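Local coordinates for protein periplasmic sensor hybrid histidine kinase (Anaeromyxobacter dehalogenans, PDB 4K0D) that forms the periplasmic, zinc-binding helical-bundle sensor domain of a membrane histidine kinase that probably autophosphorylates from ATP in response to an external signal, at residues V30-L35 / L56-G61; A23-S28 / A63-A68. One frame throughout, in Å; residues are numbered along the deposited sequence.

Contact 1: residues V30-L35 / L56-G61; sequences VLHVSL and LRRLEG. With ZN (zinc ion), chain C.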
loop_
_atom_site.group_PDB
_atom_site.type_symbol
_atom_site.label_atom_id
_atom_site.label_comp_id
_atom_site.label_asym_id
_atom_site.label_seq_id
_atom_site.Cartn_x
_atom_site.Cartn_y
_atom_site.Cartn_z
ATOM N N VAL B 30 -13.109 3.111 4.242
ATOM C CA VAL B 30 -14.389 2.647 3.808
ATOM C C VAL B 30 -14.833 1.525 4.735
ATOM O O VAL B 30 -15.971 1.552 5.233
ATOM C CB VAL B 30 -14.364 2.176 2.317
ATOM C CG1 VAL B 30 -15.587 1.371 1.968
ATOM C CG2 VAL B 30 -14.275 3.358 1.444
ATOM N N LEU B 31 -13.930 0.583 5.023
ATOM C CA LEU B 31 -14.241 -0.459 5.997
ATOM C C LEU B 31 -14.653 0.173 7.295
ATOM O O LEU B 31 -15.596 -0.266 7.929
ATOM C CB LEU B 31 -13.042 -1.336 6.289
ATOM C CG LEU B 31 -12.807 -2.359 5.176
ATOM C CD1 LEU B 31 -11.463 -3.038 5.265
ATOM C CD2 LEU B 31 -13.911 -3.408 5.204
ATOM N N HIS B 32 -13.916 1.195 7.698
ATOM C CA HIS B 32 -14.037 1.744 9.035
ATOM C C HIS B 32 -15.400 2.438 9.132
ATOM O O HIS B 32 -16.063 2.339 10.144
ATOM C CB HIS B 32 -12.863 2.651 9.437
ATOM C CG HIS B 32 -12.925 3.117 10.876
ATOM N ND1 HIS B 32 -12.543 2.332 11.925
ATOM C CD2 HIS B 32 -13.357 4.284 11.415
ATOM C CE1 HIS B 32 -12.764 2.959 13.073
ATOM N NE2 HIS B 32 -13.248 4.157 12.793
ATOM N N VAL B 33 -15.849 3.091 8.073
ATOM C CA VAL B 33 -17.177 3.682 8.117
ATOM C C VAL B 33 -18.225 2.548 8.242
ATOM O O VAL B 33 -19.196 2.688 8.939
ATOM C CB VAL B 33 -17.502 4.533 6.879
ATOM C CG1 VAL B 33 -18.991 4.745 6.794
ATOM C CG2 VAL B 33 -16.714 5.956 6.877
ATOM N N SER B 34 -18.032 1.440 7.535
ATOM C CA SER B 34 -18.935 0.327 7.656
ATOM C C SER B 34 -18.937 -0.252 9.022
ATOM O O SER B 34 -19.996 -0.609 9.514
ATOM C CB SER B 34 -18.579 -0.776 6.661
ATOM O OG SER B 34 -19.211 -0.455 5.452
ATOM N N LEU B 35 -17.763 -0.390 9.619
ATOM C CA LEU B 35 -17.696 -1.033 10.898
ATOM C C LEU B 35 -18.307 -0.181 12.001
ATOM O O LEU B 35 -18.993 -0.715 12.830
ATOM C CB LEU B 35 -16.283 -1.401 11.260
ATOM C CG LEU B 35 -16.030 -1.908 12.663
ATOM C CD1 LEU B 35 -14.842 -2.849 12.748
ATOM C CD2 LEU B 35 -15.739 -0.714 13.505
ATOM N N LEU B 56 -16.355 9.181 9.280
ATOM C CA LEU B 56 -16.779 9.859 8.083
ATOM C C LEU B 56 -15.729 10.915 7.684
ATOM O O LEU B 56 -15.415 11.048 6.531
ATOM C CB LEU B 56 -18.132 10.533 8.317
ATOM C CG LEU B 56 -19.362 9.619 8.435
ATOM C CD1 LEU B 56 -20.593 10.438 8.801
ATOM C CD2 LEU B 56 -19.592 8.802 7.143
ATOM N N ARG B 57 -15.235 11.681 8.645
ATOM C CA ARG B 57 -14.186 12.684 8.391
ATOM C C ARG B 57 -12.905 12.028 7.895
ATOM O O ARG B 57 -12.253 12.544 6.984
ATOM C CB ARG B 57 -13.878 13.514 9.660
ATOM C CG ARG B 57 -15.092 14.352 10.129
ATOM N N ARG B 58 -12.557 10.895 8.484
ATOM C CA ARG B 58 -11.456 10.113 7.992
ATOM C C ARG B 58 -11.643 9.661 6.516
ATOM O O ARG B 58 -10.722 9.746 5.716
ATOM C CB ARG B 58 -11.267 8.935 8.886
ATOM C CG ARG B 58 -10.252 7.999 8.369
ATOM C CD ARG B 58 -10.068 6.893 9.382
ATOM N NE ARG B 58 -9.348 5.770 8.823
ATOM C CZ ARG B 58 -9.239 4.583 9.406
ATOM N NH1 ARG B 58 -9.770 4.378 10.600
ATOM N NH2 ARG B 58 -8.597 3.597 8.780
ATOM N N LEU B 59 -12.833 9.206 6.155
ATOM C CA LEU B 59 -13.077 8.815 4.794
ATOM C C LEU B 59 -12.965 10.017 3.880
ATOM O O LEU B 59 -12.417 9.909 2.800
ATOM C CB LEU B 59 -14.446 8.182 4.627
ATOM C CG LEU B 59 -14.855 7.804 3.214
ATOM C CD1 LEU B 59 -13.851 6.860 2.517
ATOM C CD2 LEU B 59 -16.269 7.160 3.273
ATOM N N GLU B 60 -13.515 11.152 4.256
ATOM C CA GLU B 60 -13.375 12.291 3.358
ATOM C C GLU B 60 -11.863 12.634 3.142
ATOM O O GLU B 60 -11.452 12.952 2.034
ATOM C CB GLU B 60 -14.130 13.507 3.913
ATOM C CG GLU B 60 -15.600 13.401 3.790
ATOM C CD GLU B 60 -16.384 14.035 4.993
ATOM O OE1 GLU B 60 -15.808 14.730 5.842
ATOM O OE2 GLU B 60 -17.602 13.798 5.093
ATOM N N GLY B 61 -11.057 12.532 4.191
ATOM C CA GLY B 61 -9.609 12.796 4.091
ATOM C C GLY B 61 -8.904 11.759 3.231
ATOM O O GLY B 61 -8.053 12.095 2.429
HETATM ZN ZN ZN C . -11.622 0.516 11.817
#
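Val30 opens the antiparallel pairing of helices 16-42 and 46-68, whose local axes approach to 8.9 Å at 163°. Its CB points away from 56-61, yet CG2, anti to the carbonyl carbon, still meets Leu59 CD1 at 3.7 Å. His32 CB points toward 56-61, and CG anti to the backbone N (chi1 -175°) sets the imidazole alongside the end of Arg58. Arg58, extended from CG to NE, brings NH1 over one ring face, offset toward the rim, 3.4 Å from His32 CG. With the planes inclined by 28° and the side chains crossing at about a right angle, one amino group rests over the ring, without a hydrogen bond between the two residues. His32 ND1 binds zinc at 2.0 Å, and Asp10 and Glu14 of the second subunit bind the same ion. Glu14 of that subunit also forms a salt bridge with Arg58 NH2, so one carboxylate faces both metal and guanidinium and would probably be stabilised as an anion. Val33 CG2 touches both leucines, 3.8 Å from Leu59 CD2 and 4.1 Å from Leu56 CD2. Around this apolar seam, Leu56 and Leu59 touch Glu90 of helix 73-102, Val30 packs on Leu123 and Leu124 of helix 117-145, and the zinc side faces the second subunit.

Contact 2: residues A23-S28 / A63-A68; sequences AASLES and AARFAA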
loop_
_atom_site.group_PDB
_atom_site.type_symbol
_atom_site.label_atom_id
_atom_site.label_comp_id
_atom_site.label_asym_id
_atom_site.label_seq_id
_atom_site.Cartn_x
_atom_site.Cartn_y
_atom_site.Cartn_z
ATOM N N ALA B 23 -4.335 4.304 -1.626
ATOM C CA ALA B 23 -5.302 3.332 -2.027
ATOM C C ALA B 23 -5.691 2.433 -0.828
ATOM O O ALA B 23 -6.889 2.240 -0.551
ATOM C CB ALA B 23 -4.757 2.484 -3.175
ATOM N N ALA B 24 -4.694 1.896 -0.125
ATOM C CA ALA B 24 -4.991 1.051 1.042
ATOM C C ALA B 24 -5.744 1.849 2.078
ATOM O O ALA B 24 -6.673 1.348 2.733
ATOM C CB ALA B 24 -3.725 0.481 1.649
ATOM N N SER B 25 -5.335 3.093 2.251
ATOM C CA SER B 25 -5.913 3.931 3.282
ATOM C C SER B 25 -7.375 4.251 3.002
ATOM O O SER B 25 -8.175 4.344 3.937
ATOM C CB SER B 25 -5.147 5.234 3.372
ATOM O OG SER B 25 -4.444 5.241 4.586
ATOM N N LEU B 26 -7.726 4.397 1.723
ATOM C CA LEU B 26 -9.100 4.653 1.360
ATOM C C LEU B 26 -9.909 3.352 1.572
ATOM O O LEU B 26 -10.972 3.368 2.179
ATOM C CB LEU B 26 -9.188 5.125 -0.087
ATOM C CG LEU B 26 -10.595 5.302 -0.707
ATOM C CD1 LEU B 26 -11.544 6.299 0.113
ATOM C CD2 LEU B 26 -10.437 5.866 -2.130
ATOM N N GLU B 27 -9.379 2.238 1.070
ATOM C CA GLU B 27 -9.904 0.900 1.391
ATOM C C GLU B 27 -10.259 0.807 2.898
ATOM O O GLU B 27 -11.379 0.461 3.257
ATOM C CB GLU B 27 -8.919 -0.219 0.954
ATOM C CG GLU B 27 -8.987 -0.579 -0.569
ATOM C CD GLU B 27 -7.755 -1.340 -1.169
ATOM O OE1 GLU B 27 -6.888 -1.834 -0.418
ATOM O OE2 GLU B 27 -7.653 -1.424 -2.428
ATOM N N SER B 28 -9.299 1.106 3.761
ATOM C CA SER B 28 -9.495 1.088 5.240
ATOM C C SER B 28 -10.576 2.101 5.765
ATOM O O SER B 28 -11.453 1.753 6.606
ATOM C CB SER B 28 -8.144 1.306 5.894
ATOM O OG SER B 28 -8.075 0.804 7.202
ATOM N N ALA B 63 -10.212 10.002 0.836
ATOM C CA ALA B 63 -10.597 10.157 -0.550
ATOM C C ALA B 63 -9.801 11.292 -1.145
ATOM O O ALA B 63 -9.317 11.175 -2.287
ATOM C CB ALA B 63 -12.099 10.422 -0.683
ATOM N N ALA B 64 -9.606 12.359 -0.361
ATOM C CA ALA B 64 -8.939 13.547 -0.866
ATOM C C ALA B 64 -7.478 13.210 -1.141
ATOM O O ALA B 64 -6.976 13.543 -2.219
ATOM C CB ALA B 64 -9.097 14.740 0.094
ATOM N N ARG B 65 -6.806 12.477 -0.242
ATOM C CA ARG B 65 -5.417 12.068 -0.525
ATOM C C ARG B 65 -5.334 11.216 -1.773
ATOM O O ARG B 65 -4.400 11.329 -2.539
ATOM C CB ARG B 65 -4.807 11.294 0.629
ATOM C CG ARG B 65 -4.607 12.152 1.894
ATOM C CD ARG B 65 -4.300 11.255 3.102
ATOM N NE ARG B 65 -3.202 10.286 2.861
ATOM C CZ ARG B 65 -3.321 8.960 2.988
ATOM N NH1 ARG B 65 -4.489 8.456 3.356
ATOM N NH2 ARG B 65 -2.271 8.140 2.775
ATOM N N PHE B 66 -6.293 10.324 -1.966
ATOM C CA PHE B 66 -6.247 9.454 -3.108
ATOM C C PHE B 66 -6.526 10.187 -4.400
ATOM O O PHE B 66 -5.890 9.913 -5.406
ATOM C CB PHE B 66 -7.262 8.346 -2.959
ATOM C CG PHE B 66 -7.289 7.390 -4.113
ATOM C CD1 PHE B 66 -6.303 6.434 -4.238
ATOM C CD2 PHE B 66 -8.347 7.400 -5.015
ATOM C CE1 PHE B 66 -6.363 5.507 -5.281
ATOM C CE2 PHE B 66 -8.426 6.494 -6.034
ATOM C CZ PHE B 66 -7.434 5.556 -6.180
ATOM N N ALA B 67 -7.473 11.108 -4.371
ATOM C CA ALA B 67 -7.782 11.918 -5.523
ATOM C C ALA B 67 -6.587 12.811 -5.940
ATOM O O ALA B 67 -6.459 13.176 -7.116
ATOM C CB ALA B 67 -8.959 12.777 -5.229
ATOM N N ALA B 68 -5.713 13.140 -4.999
ATOM C CA ALA B 68 -4.638 14.113 -5.295
ATOM C C ALA B 68 -3.500 13.517 -6.099
ATOM O O ALA B 68 -2.761 14.255 -6.749
ATOM C CB ALA B 68 -4.088 14.703 -4.032
#
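Leu26 and Phe66 make the apolar centre of this crossing, and both reach it with CG anti to the backbone N. In Leu26 (chi1 173°) that torsion sends the isobutyl group across to 63-68, where its two methyls divide the work. Leu26 CD2 lies 3.9 Å from Phe66 CD2, while Leu26 CD1 rests 4.0 Å from the backbone N of Ala63 and 4.2 Å from its CB. The Phe66 side chain, at chi1 180°, crosses that of Leu26 at about a right angle; its other flank comes against Ala23, with CE1 4.0 Å from Ala23 CB and CD1 close to that residue's backbone. The ring therefore fits between residues one helical turn apart.

The local axes run antiparallel at 151° and 8.8 Å, an interhelical seam in the helical bundle of this periplasmic sensor domain. Helices 73-102 and 117-145 close in on its inner side: Leu26 touches Ile82 and Leu127, and Phe66 packs on Leu83 and sets its ring edge-to-face with Phe130. Lys71 adds a cation-pi contact to the same ring. An alanine in place of Phe66 would probably loosen this seam, since the ring's contacts with Leu26 CD2 and Ala23 CB, its edge-to-face pairing with Phe130 and the cation-pi contact with Lys71 would go, leaving only CB near Leu26.

Toward the outer margin, Arg65 starts with CG anti to its carbonyl carbon and bends at chi3, folding the guanidinium back toward Ser25. The edge of that group meets the serine: Arg65 NH1 is 3.3 Å from Ser25 CB, which lies near the guanidinium plane. Although Ser25 OG is 3.4 Å from Arg65 NH1, the angle is too poor for a hydrogen bond.

How the contacts relate
From the N terminus, helix 16-42 supplies 23-28 to contact 2 first and 30-35 to contact 1 about two turns later. The chain then reverses into helix 46-68, which meets these sites in the opposite order, 56-61 before 63-68. Contact 1 thus closes the shorter loop, with 20 residues between its segments, and contact 2 the longer one, with 34, enclosing the first without crossing. Their centres lie 10 Å apart along one helical hairpin, and the seam is continuous: Leu59 CD1 comes within 3.4 Å of Leu26 CD1. Both contacts adjoin helices 73-102 and 117-145, and both have residues that touch the second subunit.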